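Local coordinates for protein 401aa long hypothetical glucose-1-phosphate thymidylyltransferase (Sulfolobus tokodaii, PDB 2GGO) that probably acts as a bifunctional enzyme in the synthesis of UDP-N-acetylglucosamine and UDP-N-acetylgalactosamine, joining a nucleotidyltransferase region to a hexapeptide-repeat region, at residues 121-126 against 153-158; 234-239 against 253-258; 360-365 against 378-383. All coordinates share one frame; numbering follows the deposited sequence.

Contact 1: 121-126 against 153-158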
ATOM      1  N   GLY A 121      11.815  11.271  10.942  1.00 46.78           N
ATOM      2  CA  GLY A 121      11.034  10.673  12.000  1.00 48.21           C
ATOM      3  C   GLY A 121       9.649  11.269  11.989  1.00 49.52           C
ATOM      4  O   GLY A 121       9.459  12.466  11.738  1.00 49.86           O
ATOM      5  N   VAL A 122       8.675  10.416  12.242  1.00 51.39           N
ATOM      6  CA  VAL A 122       7.285  10.806  12.190  1.00 53.30           C
ATOM      7  C   VAL A 122       6.644  10.401  13.518  1.00 55.35           C
ATOM      8  O   VAL A 122       7.014   9.381  14.117  1.00 55.11           O
ATOM      9  CB  VAL A 122       6.561  10.166  10.942  1.00 52.96           C
ATOM     10  CG1 VAL A 122       6.653   8.648  10.951  1.00 52.53           C
ATOM     11  CG2 VAL A 122       5.113  10.628  10.830  1.00 52.47           C
ATOM     12  N   LYS A 123       5.713  11.223  13.992  1.00 58.28           N
ATOM     13  CA  LYS A 123       4.985  10.901  15.214  1.00 61.41           C
ATOM     14  C   LYS A 123       3.713  10.072  14.938  1.00 63.32           C
ATOM     15  O   LYS A 123       2.750  10.545  14.304  1.00 62.78           O
ATOM     16  CB  LYS A 123       4.709  12.156  16.045  1.00 61.64           C
ATOM     17  CG  LYS A 123       5.953  12.766  16.725  1.00 62.43           C
ATOM     18  CD  LYS A 123       5.518  13.773  17.777  1.00 64.52           C
ATOM     19  CE  LYS A 123       6.367  15.031  17.764  1.00 65.67           C
ATOM     20  NZ  LYS A 123       5.483  16.263  17.714  1.00 66.81           N
ATOM     21  N   VAL A 124       3.764   8.815  15.397  1.00 65.71           N
ATOM     22  CA  VAL A 124       2.630   7.876  15.356  1.00 68.07           C
ATOM     23  C   VAL A 124       2.045   7.661  16.752  1.00 69.99           C
ATOM     24  O   VAL A 124       2.788   7.602  17.745  1.00 70.36           O
ATOM     25  CB  VAL A 124       2.990   6.484  14.735  1.00 67.74           C
ATOM     26  CG1 VAL A 124       3.444   6.638  13.296  1.00 67.96           C
ATOM     27  CG2 VAL A 124       4.016   5.738  15.563  1.00 66.63           C
ATOM     28  N   SER A 125       0.715   7.542  16.815  1.00 72.15           N
ATOM     29  CA  SER A 125       0.006   7.314  18.080  1.00 73.92           C
ATOM     30  C   SER A 125      -0.105   5.825  18.405  1.00 75.05           C
ATOM     31  O   SER A 125      -1.139   5.376  18.900  1.00 75.64           O
ATOM     32  CB  SER A 125      -1.375   7.969  18.048  1.00 73.88           C
ATOM     33  OG  SER A 125      -2.159   7.406  17.018  1.00 74.19           O
ATOM     34  N   ASN A 126       0.971   5.081  18.123  1.00 76.43           N
ATOM     35  CA  ASN A 126       1.100   3.652  18.435  1.00 77.70           C
ATOM     36  C   ASN A 126       2.555   3.192  18.307  1.00 78.69           C
ATOM     37  O   ASN A 126       2.828   2.229  17.616  1.00 78.39           O
ATOM     38  CB  ASN A 126       0.243   2.826  17.481  1.00 77.74           C
ATOM     39  CG  ASN A 126       0.715   2.931  16.044  1.00 78.39           C
ATOM     40  OD1 ASN A 126       1.707   3.602  15.750  1.00 79.77           O
ATOM     41  ND2 ASN A 126       0.013   2.264  15.145  1.00 78.71           N
ATOM     42  N   SER A 153       9.144   6.883  23.135  1.00 86.21           N
ATOM     43  CA  SER A 153       8.869   8.097  22.338  1.00 83.71           C
ATOM     44  C   SER A 153       7.699   7.875  21.366  1.00 82.00           C
ATOM     45  O   SER A 153       7.352   6.737  21.047  1.00 81.41           O
ATOM     46  CB  SER A 153      10.135   8.542  21.569  1.00 83.74           C
ATOM     47  OG  SER A 153      10.035   9.863  21.047  1.00 83.05           O
ATOM     48  N   ASN A 154       7.092   8.977  20.927  1.00 79.91           N
ATOM     49  CA  ASN A 154       6.152   8.989  19.803  1.00 78.02           C
ATOM     50  C   ASN A 154       6.839   9.061  18.435  1.00 76.02           C
ATOM     51  O   ASN A 154       6.238   8.709  17.414  1.00 75.96           O
ATOM     52  CB  ASN A 154       5.190  10.160  19.938  1.00 78.61           C
ATOM     53  CG  ASN A 154       4.031   9.841  20.837  1.00 80.48           C
ATOM     54  OD1 ASN A 154       3.129   9.084  20.465  1.00 82.17           O
ATOM     55  ND2 ASN A 154       4.046  10.406  22.043  1.00 83.68           N
ATOM     56  N   LEU A 155       8.086   9.541  18.429  1.00 73.19           N
ATOM     57  CA  LEU A 155       8.920   9.582  17.232  1.00 70.14           C
ATOM     58  C   LEU A 155       9.359   8.199  16.788  1.00 68.04           C
ATOM     59  O   LEU A 155      10.093   7.510  17.496  1.00 67.56           O
ATOM     60  CB  LEU A 155      10.173  10.431  17.456  1.00 70.22           C
ATOM     61  CG  LEU A 155      10.351  11.806  16.805  1.00 69.76           C
ATOM     62  CD1 LEU A 155      11.811  11.947  16.458  1.00 69.49           C
ATOM     63  CD2 LEU A 155       9.496  12.046  15.567  1.00 68.64           C
ATOM     64  N   ILE A 156       8.927   7.815  15.594  1.00 65.52           N
ATOM     65  CA  ILE A 156       9.361   6.553  15.003  1.00 63.15           C
ATOM     66  C   ILE A 156      10.222   6.779  13.742  1.00 60.80           C
ATOM     67  O   ILE A 156      10.211   7.868  13.153  1.00 60.38           O
ATOM     68  CB  ILE A 156       8.141   5.572  14.764  1.00 63.51           C
ATOM     69  CG1 ILE A 156       7.144   6.133  13.743  1.00 63.11           C
ATOM     70  CG2 ILE A 156       7.412   5.245  16.091  1.00 63.65           C
ATOM     71  CD1 ILE A 156       7.064   5.335  12.489  1.00 61.75           C
ATOM     72  N   ASN A 157      10.973   5.756  13.352  1.00 57.74           N
ATOM     73  CA  ASN A 157      11.710   5.786  12.101  1.00 55.17           C
ATOM     74  C   ASN A 157      10.764   5.814  10.890  1.00 53.74           C
ATOM     75  O   ASN A 157      10.130   4.808  10.586  1.00 53.48           O
ATOM     76  CB  ASN A 157      12.648   4.581  12.032  1.00 55.11           C
ATOM     77  CG  ASN A 157      13.462   4.528  10.736  1.00 55.06           C
ATOM     78  OD1 ASN A 157      13.474   5.472   9.946  1.00 55.92           O
ATOM     79  ND2 ASN A 157      14.151   3.422  10.525  1.00 52.81           N
ATOM     80  N   ALA A 158      10.667   6.965  10.214  1.00 51.29           N
ATOM     81  CA  ALA A 158       9.809   7.128   9.027  1.00 49.52           C
ATOM     82  C   ALA A 158      10.318   6.396   7.764  1.00 48.34           C
ATOM     83  O   ALA A 158       9.632   6.407   6.742  1.00 48.70           O
ATOM     84  CB  ALA A 158       9.596   8.593   8.721  1.00 48.87           C
TER
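The peptide group between G121 and V122 is flanked by L155 on one face and A158 on the other. L155 CD2 sits over one face, 3.7 Å from G121 C. A158 CB lies against the opposite face, 4.1 Å from V122 N. At the edge, the N-H of V122 gives a hydrogen bond to I156 O. The return bond from I156 N to V122 O is 2.9 Å long and nearly straight, 175° at the hydrogen. This makes V122 and I156 an antiparallel hydrogen-bonded pair, with K123 and L155 a non-hydrogen-bonded pair beside it. A third bond, V124 N to N154 O, extends the ladder past the end of strand 121-123. I156 O also takes a CA-H...O contact from G121, and N154 O one from K123.

V122 and I156 lie side by side on one face of the sheet. V122 CG1 touches I156 CD1 and A158 CB, both at 3.7 Å. I156 CG1 stands between its own backbone N and carbonyl carbon (chi1 64°), which puts it 3.3 Å from V122 O. V124 crosses I156 at about a right angle, and V124 CG2 presses tightly on I156 CG2 at 3.5 Å. On the other face K123 CG rests on L155 CD2, while the lysine tip forms a salt bridge with E201.

N157 probably binds N-acetyl-alpha-D-glucosamine 1-phosphate. Its CB points away from strand 121-123, and its ND2 bonds Y161 OH. In the mixed nucleotidyltransferase sheet, strand 117-123 runs between strands 155-164 and 197-201. W206 of strand 206-208 packs on V122 and I156, and L155 reaches L133 and L135 of strand 132-135.

Contact 2: 234-239 against 253-258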
ATOM      1  N   ASN A 234     -19.176  10.520 -19.287  1.00 43.22           N
ATOM      2  CA  ASN A 234     -20.517  10.691 -19.793  1.00 43.09           C
ATOM      3  C   ASN A 234     -21.477  10.266 -18.708  1.00 42.73           C
ATOM      4  O   ASN A 234     -21.367   9.156 -18.214  1.00 43.29           O
ATOM      5  CB  ASN A 234     -20.690   9.819 -21.036  1.00 44.00           C
ATOM      6  CG  ASN A 234     -22.140   9.645 -21.441  1.00 47.31           C
ATOM      7  OD1 ASN A 234     -22.900  10.626 -21.527  1.00 52.65           O
ATOM      8  ND2 ASN A 234     -22.540   8.382 -21.718  1.00 49.34           N
ATOM      9  N   VAL A 235     -22.378  11.153 -18.309  1.00 41.70           N
ATOM     10  CA  VAL A 235     -23.376  10.870 -17.283  1.00 40.79           C
ATOM     11  C   VAL A 235     -24.756  11.081 -17.867  1.00 41.30           C
ATOM     12  O   VAL A 235     -25.067  12.173 -18.371  1.00 41.59           O
ATOM     13  CB  VAL A 235     -23.210  11.779 -16.061  1.00 40.44           C
ATOM     14  CG1 VAL A 235     -24.288  11.504 -15.026  1.00 38.21           C
ATOM     15  CG2 VAL A 235     -21.837  11.601 -15.471  1.00 39.23           C
ATOM     16  N   GLU A 236     -25.589  10.038 -17.806  1.00 40.73           N
ATOM     17  CA  GLU A 236     -26.883  10.063 -18.458  1.00 40.49           C
ATOM     18  C   GLU A 236     -27.815  10.809 -17.564  1.00 40.28           C
ATOM     19  O   GLU A 236     -27.425  11.224 -16.469  1.00 40.10           O
ATOM     20  CB  GLU A 236     -27.419   8.655 -18.654  1.00 39.95           C
ATOM     21  CG  GLU A 236     -26.626   7.804 -19.613  1.00 40.64           C
ATOM     22  CD  GLU A 236     -27.290   6.454 -19.897  1.00 41.22           C
ATOM     23  OE1 GLU A 236     -28.212   6.029 -19.151  1.00 37.97           O
ATOM     24  OE2 GLU A 236     -26.865   5.806 -20.892  1.00 44.58           O
ATOM     25  N   ASP A 237     -29.056  10.976 -18.008  1.00 40.97           N
ATOM     26  CA  ASP A 237     -30.032  11.598 -17.144  1.00 41.25           C
ATOM     27  C   ASP A 237     -30.481  10.655 -16.025  1.00 40.40           C
ATOM     28  O   ASP A 237     -30.343   9.440 -16.123  1.00 39.62           O
ATOM     29  CB  ASP A 237     -31.193  12.264 -17.907  1.00 42.78           C
ATOM     30  CG  ASP A 237     -31.954  11.312 -18.772  1.00 47.23           C
ATOM     31  OD1 ASP A 237     -31.778  10.085 -18.645  1.00 54.72           O
ATOM     32  OD2 ASP A 237     -32.759  11.789 -19.596  1.00 53.50           O
ATOM     33  N   ASN A 238     -30.973  11.250 -14.947  1.00 38.24           N
ATOM     34  CA  ASN A 238     -31.342  10.536 -13.739  1.00 38.24           C
ATOM     35  C   ASN A 238     -30.238   9.833 -13.006  1.00 35.80           C
ATOM     36  O   ASN A 238     -30.427   8.736 -12.523  1.00 35.29           O
ATOM     37  CB  ASN A 238     -32.495   9.583 -14.004  1.00 39.11           C
ATOM     38  CG  ASN A 238     -33.724  10.323 -14.320  1.00 43.61           C
ATOM     39  OD1 ASN A 238     -34.160  10.389 -15.476  1.00 50.61           O
ATOM     40  ND2 ASN A 238     -34.265  10.979 -13.310  1.00 46.40           N
ATOM     41  N   VAL A 239     -29.091  10.484 -12.928  1.00 33.77           N
ATOM     42  CA  VAL A 239     -28.050  10.049 -12.049  1.00 32.25           C
ATOM     43  C   VAL A 239     -28.014  11.100 -10.949  1.00 32.62           C
ATOM     44  O   VAL A 239     -28.033  12.269 -11.241  1.00 32.47           O
ATOM     45  CB  VAL A 239     -26.732   9.895 -12.808  1.00 31.90           C
ATOM     46  CG1 VAL A 239     -25.644   9.423 -11.877  1.00 29.47           C
ATOM     47  CG2 VAL A 239     -26.895   8.905 -13.936  1.00 28.40           C
ATOM     48  N   ILE A 253     -21.851   6.693 -16.972  1.00 31.65           N
ATOM     49  CA  ILE A 253     -22.762   6.523 -15.839  1.00 30.59           C
ATOM     50  C   ILE A 253     -24.240   6.595 -16.258  1.00 30.60           C
ATOM     51  O   ILE A 253     -24.717   7.605 -16.739  1.00 30.13           O
ATOM     52  CB  ILE A 253     -22.485   7.551 -14.755  1.00 30.82           C
ATOM     53  CG1 ILE A 253     -20.954   7.647 -14.495  1.00 31.23           C
ATOM     54  CG2 ILE A 253     -23.287   7.233 -13.556  1.00 29.36           C
ATOM     55  CD1 ILE A 253     -20.555   8.239 -13.198  1.00 31.75           C
ATOM     56  N   LYS A 254     -24.942   5.486 -16.058  1.00 29.09           N
ATOM     57  CA  LYS A 254     -26.268   5.256 -16.571  1.00 28.31           C
ATOM     58  C   LYS A 254     -27.303   5.591 -15.548  1.00 28.02           C
ATOM     59  O   LYS A 254     -27.046   5.619 -14.336  1.00 27.45           O
ATOM     60  CB  LYS A 254     -26.414   3.793 -16.984  1.00 28.46           C
ATOM     61  CG  LYS A 254     -25.330   3.345 -17.944  1.00 26.80           C
ATOM     62  CD  LYS A 254     -25.649   2.004 -18.548  1.00 29.74           C
ATOM     63  CE  LYS A 254     -24.582   1.516 -19.598  1.00 28.99           C
ATOM     64  NZ  LYS A 254     -24.666   0.021 -19.787  1.00 30.61           N
ATOM     65  N   SER A 255     -28.483   5.873 -16.063  1.00 26.65           N
ATOM     66  CA  SER A 255     -29.574   6.422 -15.274  1.00 26.97           C
ATOM     67  C   SER A 255     -29.921   5.537 -14.080  1.00 26.68           C
ATOM     68  O   SER A 255     -29.686   4.325 -14.098  1.00 27.49           O
ATOM     69  CB  SER A 255     -30.783   6.641 -16.187  1.00 25.79           C
ATOM     70  OG  SER A 255     -30.362   7.320 -17.377  1.00 27.95           O
ATOM     71  N   GLY A 256     -30.437   6.155 -13.022  1.00 26.53           N
ATOM     72  CA  GLY A 256     -30.822   5.403 -11.845  1.00 26.74           C
ATOM     73  C   GLY A 256     -29.671   5.286 -10.881  1.00 26.13           C
ATOM     74  O   GLY A 256     -29.869   4.968  -9.707  1.00 27.59           O
ATOM     75  N   THR A 257     -28.468   5.573 -11.359  1.00 25.46           N
ATOM     76  CA  THR A 257     -27.302   5.550 -10.495  1.00 24.81           C
ATOM     77  C   THR A 257     -27.327   6.665  -9.462  1.00 24.74           C
ATOM     78  O   THR A 257     -27.739   7.766  -9.767  1.00 25.30           O
ATOM     79  CB  THR A 257     -26.031   5.600 -11.285  1.00 25.33           C
ATOM     80  OG1 THR A 257     -25.985   4.472 -12.145  1.00 22.21           O
ATOM     81  CG2 THR A 257     -24.836   5.582 -10.375  1.00 23.56           C
ATOM     82  N   TYR A 258     -26.898   6.344  -8.238  1.00 24.72           N
ATOM     83  CA  TYR A 258     -26.925   7.261  -7.087  1.00 24.85           C
ATOM     84  C   TYR A 258     -25.565   7.243  -6.412  1.00 25.95           C
ATOM     85  O   TYR A 258     -25.080   6.195  -5.985  1.00 24.35           O
ATOM     86  CB  TYR A 258     -27.961   6.819  -6.069  1.00 24.39           C
ATOM     87  CG  TYR A 258     -28.438   7.877  -5.074  1.00 24.59           C
ATOM     88  CD1 TYR A 258     -29.570   8.652  -5.341  1.00 25.96           C
ATOM     89  CD2 TYR A 258     -27.792   8.063  -3.845  1.00 21.31           C
ATOM     90  CE1 TYR A 258     -30.052   9.578  -4.421  1.00 23.45           C
ATOM     91  CE2 TYR A 258     -28.280   8.997  -2.903  1.00 24.35           C
ATOM     92  CZ  TYR A 258     -29.401   9.741  -3.215  1.00 23.90           C
ATOM     93  OH  TYR A 258     -29.901  10.649  -2.329  1.00 26.28           O
TER
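I253, V239 and S255 have the most surface buried here. I253 is gripped through its backbone first. Its N-H bonds N234 O at 2.8 Å, and its carbonyl takes the N-H of E236 at the same distance. The two bonds flank V235, which pairs with I253 in parallel fashion. The V235 and I253 side chains lie side by side, pointing the same way.

I253 CG2, anti to the backbone N, reaches V239 CG1 at 3.6 Å. The two side chains cross at about a right angle. V239 fits with its branches apart. CG1 touches I253 and also faces T257 CB at 3.9 Å, while CG2 lies 3.3 Å from K254 O. V239 CA-H points to T257 O, so backbone and side chain both bring V239 against the turn.

S255 sits in a type II turn that runs from K254 to T257. Its N-H meets E236 OE1 at 3.1 Å, on the anti side and 33° out of the carboxylate plane. S255 OG also approaches D237 O, but that bond is too short to be trusted. G256, with a positive phi of 90°, gives its N-H to N238 O at 2.6 Å, from above the carbonyl plane. K254 O accepts both T257 N and T257 OG1, which closes the turn.

V235 and I253, like V239 and T257, are 18 residues apart. That is one coil of the left-handed parallel beta-helix formed by hexapeptide repeats, and the contact joins two successive coils at a corner.

The chemistry is mixed: apolar V239 and I253 pack together, while the outer corner is tied by main-chain bonds and one carboxylate. E236 and K254 do not bring their charged atoms together; K254 NZ has a long, weak ion pair with E270.

Contact 3: 360-365 against 378-383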
ATOM      1  N   GLY A 360      -7.799 -11.537  -4.338  1.00 17.46           N
ATOM      2  CA  GLY A 360      -6.715 -11.552  -5.285  1.00 16.05           C
ATOM      3  C   GLY A 360      -7.143 -11.314  -6.715  1.00 16.71           C
ATOM      4  O   GLY A 360      -8.315 -11.462  -7.046  1.00 18.00           O
ATOM      5  N   GLY A 361      -6.191 -10.908  -7.560  1.00 16.51           N
ATOM      6  CA  GLY A 361      -6.415 -10.797  -8.958  1.00 15.91           C
ATOM      7  C   GLY A 361      -6.970 -12.015  -9.643  1.00 17.56           C
ATOM      8  O   GLY A 361      -6.602 -13.162  -9.322  1.00 16.81           O
ATOM      9  N   HIS A 362      -7.852 -11.776 -10.593  1.00 16.33           N
ATOM     10  CA  HIS A 362      -8.325 -12.843 -11.519  1.00 19.66           C
ATOM     11  C   HIS A 362      -9.153 -13.903 -10.834  1.00 18.00           C
ATOM     12  O   HIS A 362      -9.343 -14.999 -11.347  1.00 20.13           O
ATOM     13  CB  HIS A 362      -7.171 -13.561 -12.236  1.00 19.63           C
ATOM     14  CG  HIS A 362      -6.281 -12.641 -13.015  1.00 20.74           C
ATOM     15  ND1 HIS A 362      -6.583 -12.229 -14.302  1.00 19.30           N
ATOM     16  CD2 HIS A 362      -5.088 -12.071 -12.702  1.00 19.08           C
ATOM     17  CE1 HIS A 362      -5.603 -11.451 -14.745  1.00 15.96           C
ATOM     18  NE2 HIS A 362      -4.734 -11.274 -13.760  1.00 20.49           N
ATOM     19  N   VAL A 363      -9.622 -13.587  -9.648  1.00 17.27           N
ATOM     20  CA  VAL A 363     -10.713 -14.301  -9.034  1.00 14.99           C
ATOM     21  C   VAL A 363     -12.059 -14.263  -9.743  1.00 15.73           C
ATOM     22  O   VAL A 363     -12.523 -13.225 -10.292  1.00 16.77           O
ATOM     23  CB  VAL A 363     -10.791 -13.944  -7.486  1.00 15.33           C
ATOM     24  CG1 VAL A 363     -12.146 -14.379  -6.850  1.00  8.74           C
ATOM     25  CG2 VAL A 363      -9.733 -14.555  -6.782  1.00 13.94           C
ATOM     26  N   ARG A 364     -12.780 -15.394  -9.703  1.00 18.02           N
ATOM     27  CA  ARG A 364     -14.146 -15.429 -10.293  1.00 18.28           C
ATOM     28  C   ARG A 364     -15.037 -16.038  -9.223  1.00 17.31           C
ATOM     29  O   ARG A 364     -14.717 -17.070  -8.738  1.00 12.66           O
ATOM     30  CB  ARG A 364     -14.199 -16.236 -11.627  1.00 19.92           C
ATOM     31  CG  ARG A 364     -15.673 -16.236 -12.209  1.00 23.95           C
ATOM     32  CD  ARG A 364     -15.886 -16.744 -13.696  1.00 27.65           C
ATOM     33  NE  ARG A 364     -15.463 -15.795 -14.758  1.00 39.08           N
ATOM     34  CZ  ARG A 364     -16.183 -14.764 -15.262  1.00 43.60           C
ATOM     35  NH1 ARG A 364     -17.412 -14.452 -14.788  1.00 46.26           N
ATOM     36  NH2 ARG A 364     -15.649 -14.022 -16.253  1.00 43.87           N
ATOM     37  N   THR A 365     -16.097 -15.369  -8.762  1.00 13.79           N
ATOM     38  CA  THR A 365     -16.893 -16.104  -7.751  1.00 10.17           C
ATOM     39  C   THR A 365     -18.113 -16.604  -8.497  1.00 12.69           C
ATOM     40  O   THR A 365     -18.562 -15.953  -9.415  1.00 10.16           O
ATOM     41  CB  THR A 365     -17.357 -15.228  -6.656  1.00 11.50           C
ATOM     42  OG1 THR A 365     -18.176 -14.215  -7.308  1.00  8.84           O
ATOM     43  CG2 THR A 365     -16.237 -14.464  -6.121  1.00 12.45           C
ATOM     44  N   GLY A 378      -7.085 -15.801  -2.402  1.00 17.28           N
ATOM     45  CA  GLY A 378      -5.908 -15.853  -3.310  1.00 17.47           C
ATOM     46  C   GLY A 378      -6.202 -15.572  -4.756  1.00 18.60           C
ATOM     47  O   GLY A 378      -7.279 -15.839  -5.218  1.00 19.57           O
ATOM     48  N   ALA A 379      -5.252 -14.987  -5.468  1.00 17.62           N
ATOM     49  CA  ALA A 379      -5.398 -14.709  -6.889  1.00 17.00           C
ATOM     50  C   ALA A 379      -5.762 -15.995  -7.613  1.00 18.58           C
ATOM     51  O   ALA A 379      -5.371 -17.042  -7.179  1.00 16.39           O
ATOM     52  CB  ALA A 379      -4.065 -14.178  -7.426  1.00 16.73           C
ATOM     53  N   TYR A 380      -6.531 -15.906  -8.690  1.00 18.02           N
ATOM     54  CA  TYR A 380      -6.891 -17.076  -9.542  1.00 19.82           C
ATOM     55  C   TYR A 380      -7.821 -18.078  -8.876  1.00 18.24           C
ATOM     56  O   TYR A 380      -8.068 -19.193  -9.411  1.00 18.92           O
ATOM     57  CB  TYR A 380      -5.627 -17.820 -10.068  1.00 20.52           C
ATOM     58  CG  TYR A 380      -4.854 -16.957 -11.030  1.00 21.69           C
ATOM     59  CD1 TYR A 380      -5.350 -16.707 -12.292  1.00 22.74           C
ATOM     60  CD2 TYR A 380      -3.654 -16.346 -10.663  1.00 20.71           C
ATOM     61  CE1 TYR A 380      -4.690 -15.914 -13.186  1.00 23.11           C
ATOM     62  CE2 TYR A 380      -2.959 -15.503 -11.591  1.00 18.39           C
ATOM     63  CZ  TYR A 380      -3.518 -15.290 -12.825  1.00 23.34           C
ATOM     64  OH  TYR A 380      -2.881 -14.515 -13.734  1.00 25.30           O
ATOM     65  N   ALA A 381      -8.311 -17.740  -7.703  1.00 17.50           N
ATOM     66  CA  ALA A 381      -9.194 -18.713  -6.969  1.00 17.51           C
ATOM     67  C   ALA A 381     -10.561 -18.847  -7.688  1.00 16.07           C
ATOM     68  O   ALA A 381     -11.005 -17.983  -8.394  1.00 16.24           O
ATOM     69  CB  ALA A 381      -9.395 -18.308  -5.558  1.00 17.60           C
ATOM     70  N   ARG A 382     -11.205 -20.000  -7.526  1.00 16.35           N
ATOM     71  CA  ARG A 382     -12.535 -20.197  -8.078  1.00 16.48           C
ATOM     72  C   ARG A 382     -13.414 -20.695  -6.950  1.00 15.68           C
ATOM     73  O   ARG A 382     -13.109 -21.696  -6.256  1.00 16.51           O
ATOM     74  CB  ARG A 382     -12.524 -21.184  -9.251  1.00 18.49           C
ATOM     75  CG  ARG A 382     -11.860 -20.675 -10.530  1.00 25.31           C
ATOM     76  CD  ARG A 382     -12.652 -19.434 -11.032  1.00 34.99           C
ATOM     77  NE  ARG A 382     -12.276 -18.863 -12.350  1.00 42.40           N
ATOM     78  CZ  ARG A 382     -11.293 -17.961 -12.553  1.00 46.73           C
ATOM     79  NH1 ARG A 382     -10.525 -17.537 -11.534  1.00 43.58           N
ATOM     80  NH2 ARG A 382     -11.060 -17.493 -13.790  1.00 47.50           N
ATOM     81  N   ILE A 383     -14.482 -19.961  -6.744  1.00 15.85           N
ATOM     82  CA  ILE A 383     -15.497 -20.181  -5.712  1.00 16.04           C
ATOM     83  C   ILE A 383     -16.811 -20.649  -6.336  1.00 16.74           C
ATOM     84  O   ILE A 383     -17.549 -19.902  -7.045  1.00 17.62           O
ATOM     85  CB  ILE A 383     -15.764 -18.926  -4.856  1.00 14.97           C
ATOM     86  CG1 ILE A 383     -14.460 -18.155  -4.445  1.00 11.10           C
ATOM     87  CG2 ILE A 383     -16.634 -19.311  -3.604  1.00 15.52           C
ATOM     88  CD1 ILE A 383     -13.418 -19.031  -3.572  1.00 16.32           C
TER
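H362 lies beside Y380, one coil further along the left-handed parallel beta-helix. Its CB sits over the face of the tyrosine ring, a CH-pi contact, and is 3.5 Å from Y380 CE1. CG is anti to the carbonyl carbon (chi1 -57°) and lies 3.6 Å from the same CE1. Next along the ring, H362 CD2 meets Y380 OH at 3.5 Å. At the tip, H362 NE2 is 3.7 Å from that hydroxyl oxygen. Y380 OH thus sits over one face of the imidazole, toward its rim. The planes are 1° apart, but the rings are slid apart and barely overlap, with centroids 4.8 Å apart.

The carbonyl of H362 is held by R382. NH1 gives it a bond of 2.8 Å, lying in the carbonyl plane, and also bonds the arginine's neighbour A381 O. R364 CB sits over one face of the guanidinium, toward its rim, 3.3 Å from R382 NE. The backbones are linked by Y380 N to G361 O and by a weak bond from R364 N to A381 O. V363 CG2 packs on A381 CB.

Each segment makes a type II turn, from G360 to V363 and from G378 to A381, before entering a short strand. These are stacked corners of the beta-helix. Strand 364-365 lies between strands 322-323 and 382-383, and T365 OG1 bonds G324 N. A379 N also bonds H19 ND1 and A379 touches T20, joining this corner to a loop of the nucleotidyltransferase region.

The three contacts follow one another along the chain, and none touches another. Contact 1 belongs to the nucleotidyltransferase region and holds a residue of the probable sugar-phosphate site. Contacts 2 and 3 lie in the hexapeptide-repeat region, away from the annotated sites. Both pair residues 18 apart on successive coils, at corners that include type II turns. Their centres are about 30 Å apart, with nearest atoms about 17 Å apart. Contact 1 lies on the opposite side of the chain's centre from both. Its centre is about 45 Å from that of contact 2 and about 37 Å from that of contact 3. Contact 1 joins antiparallel strands, whereas contacts 2 and 3 join parallel ones.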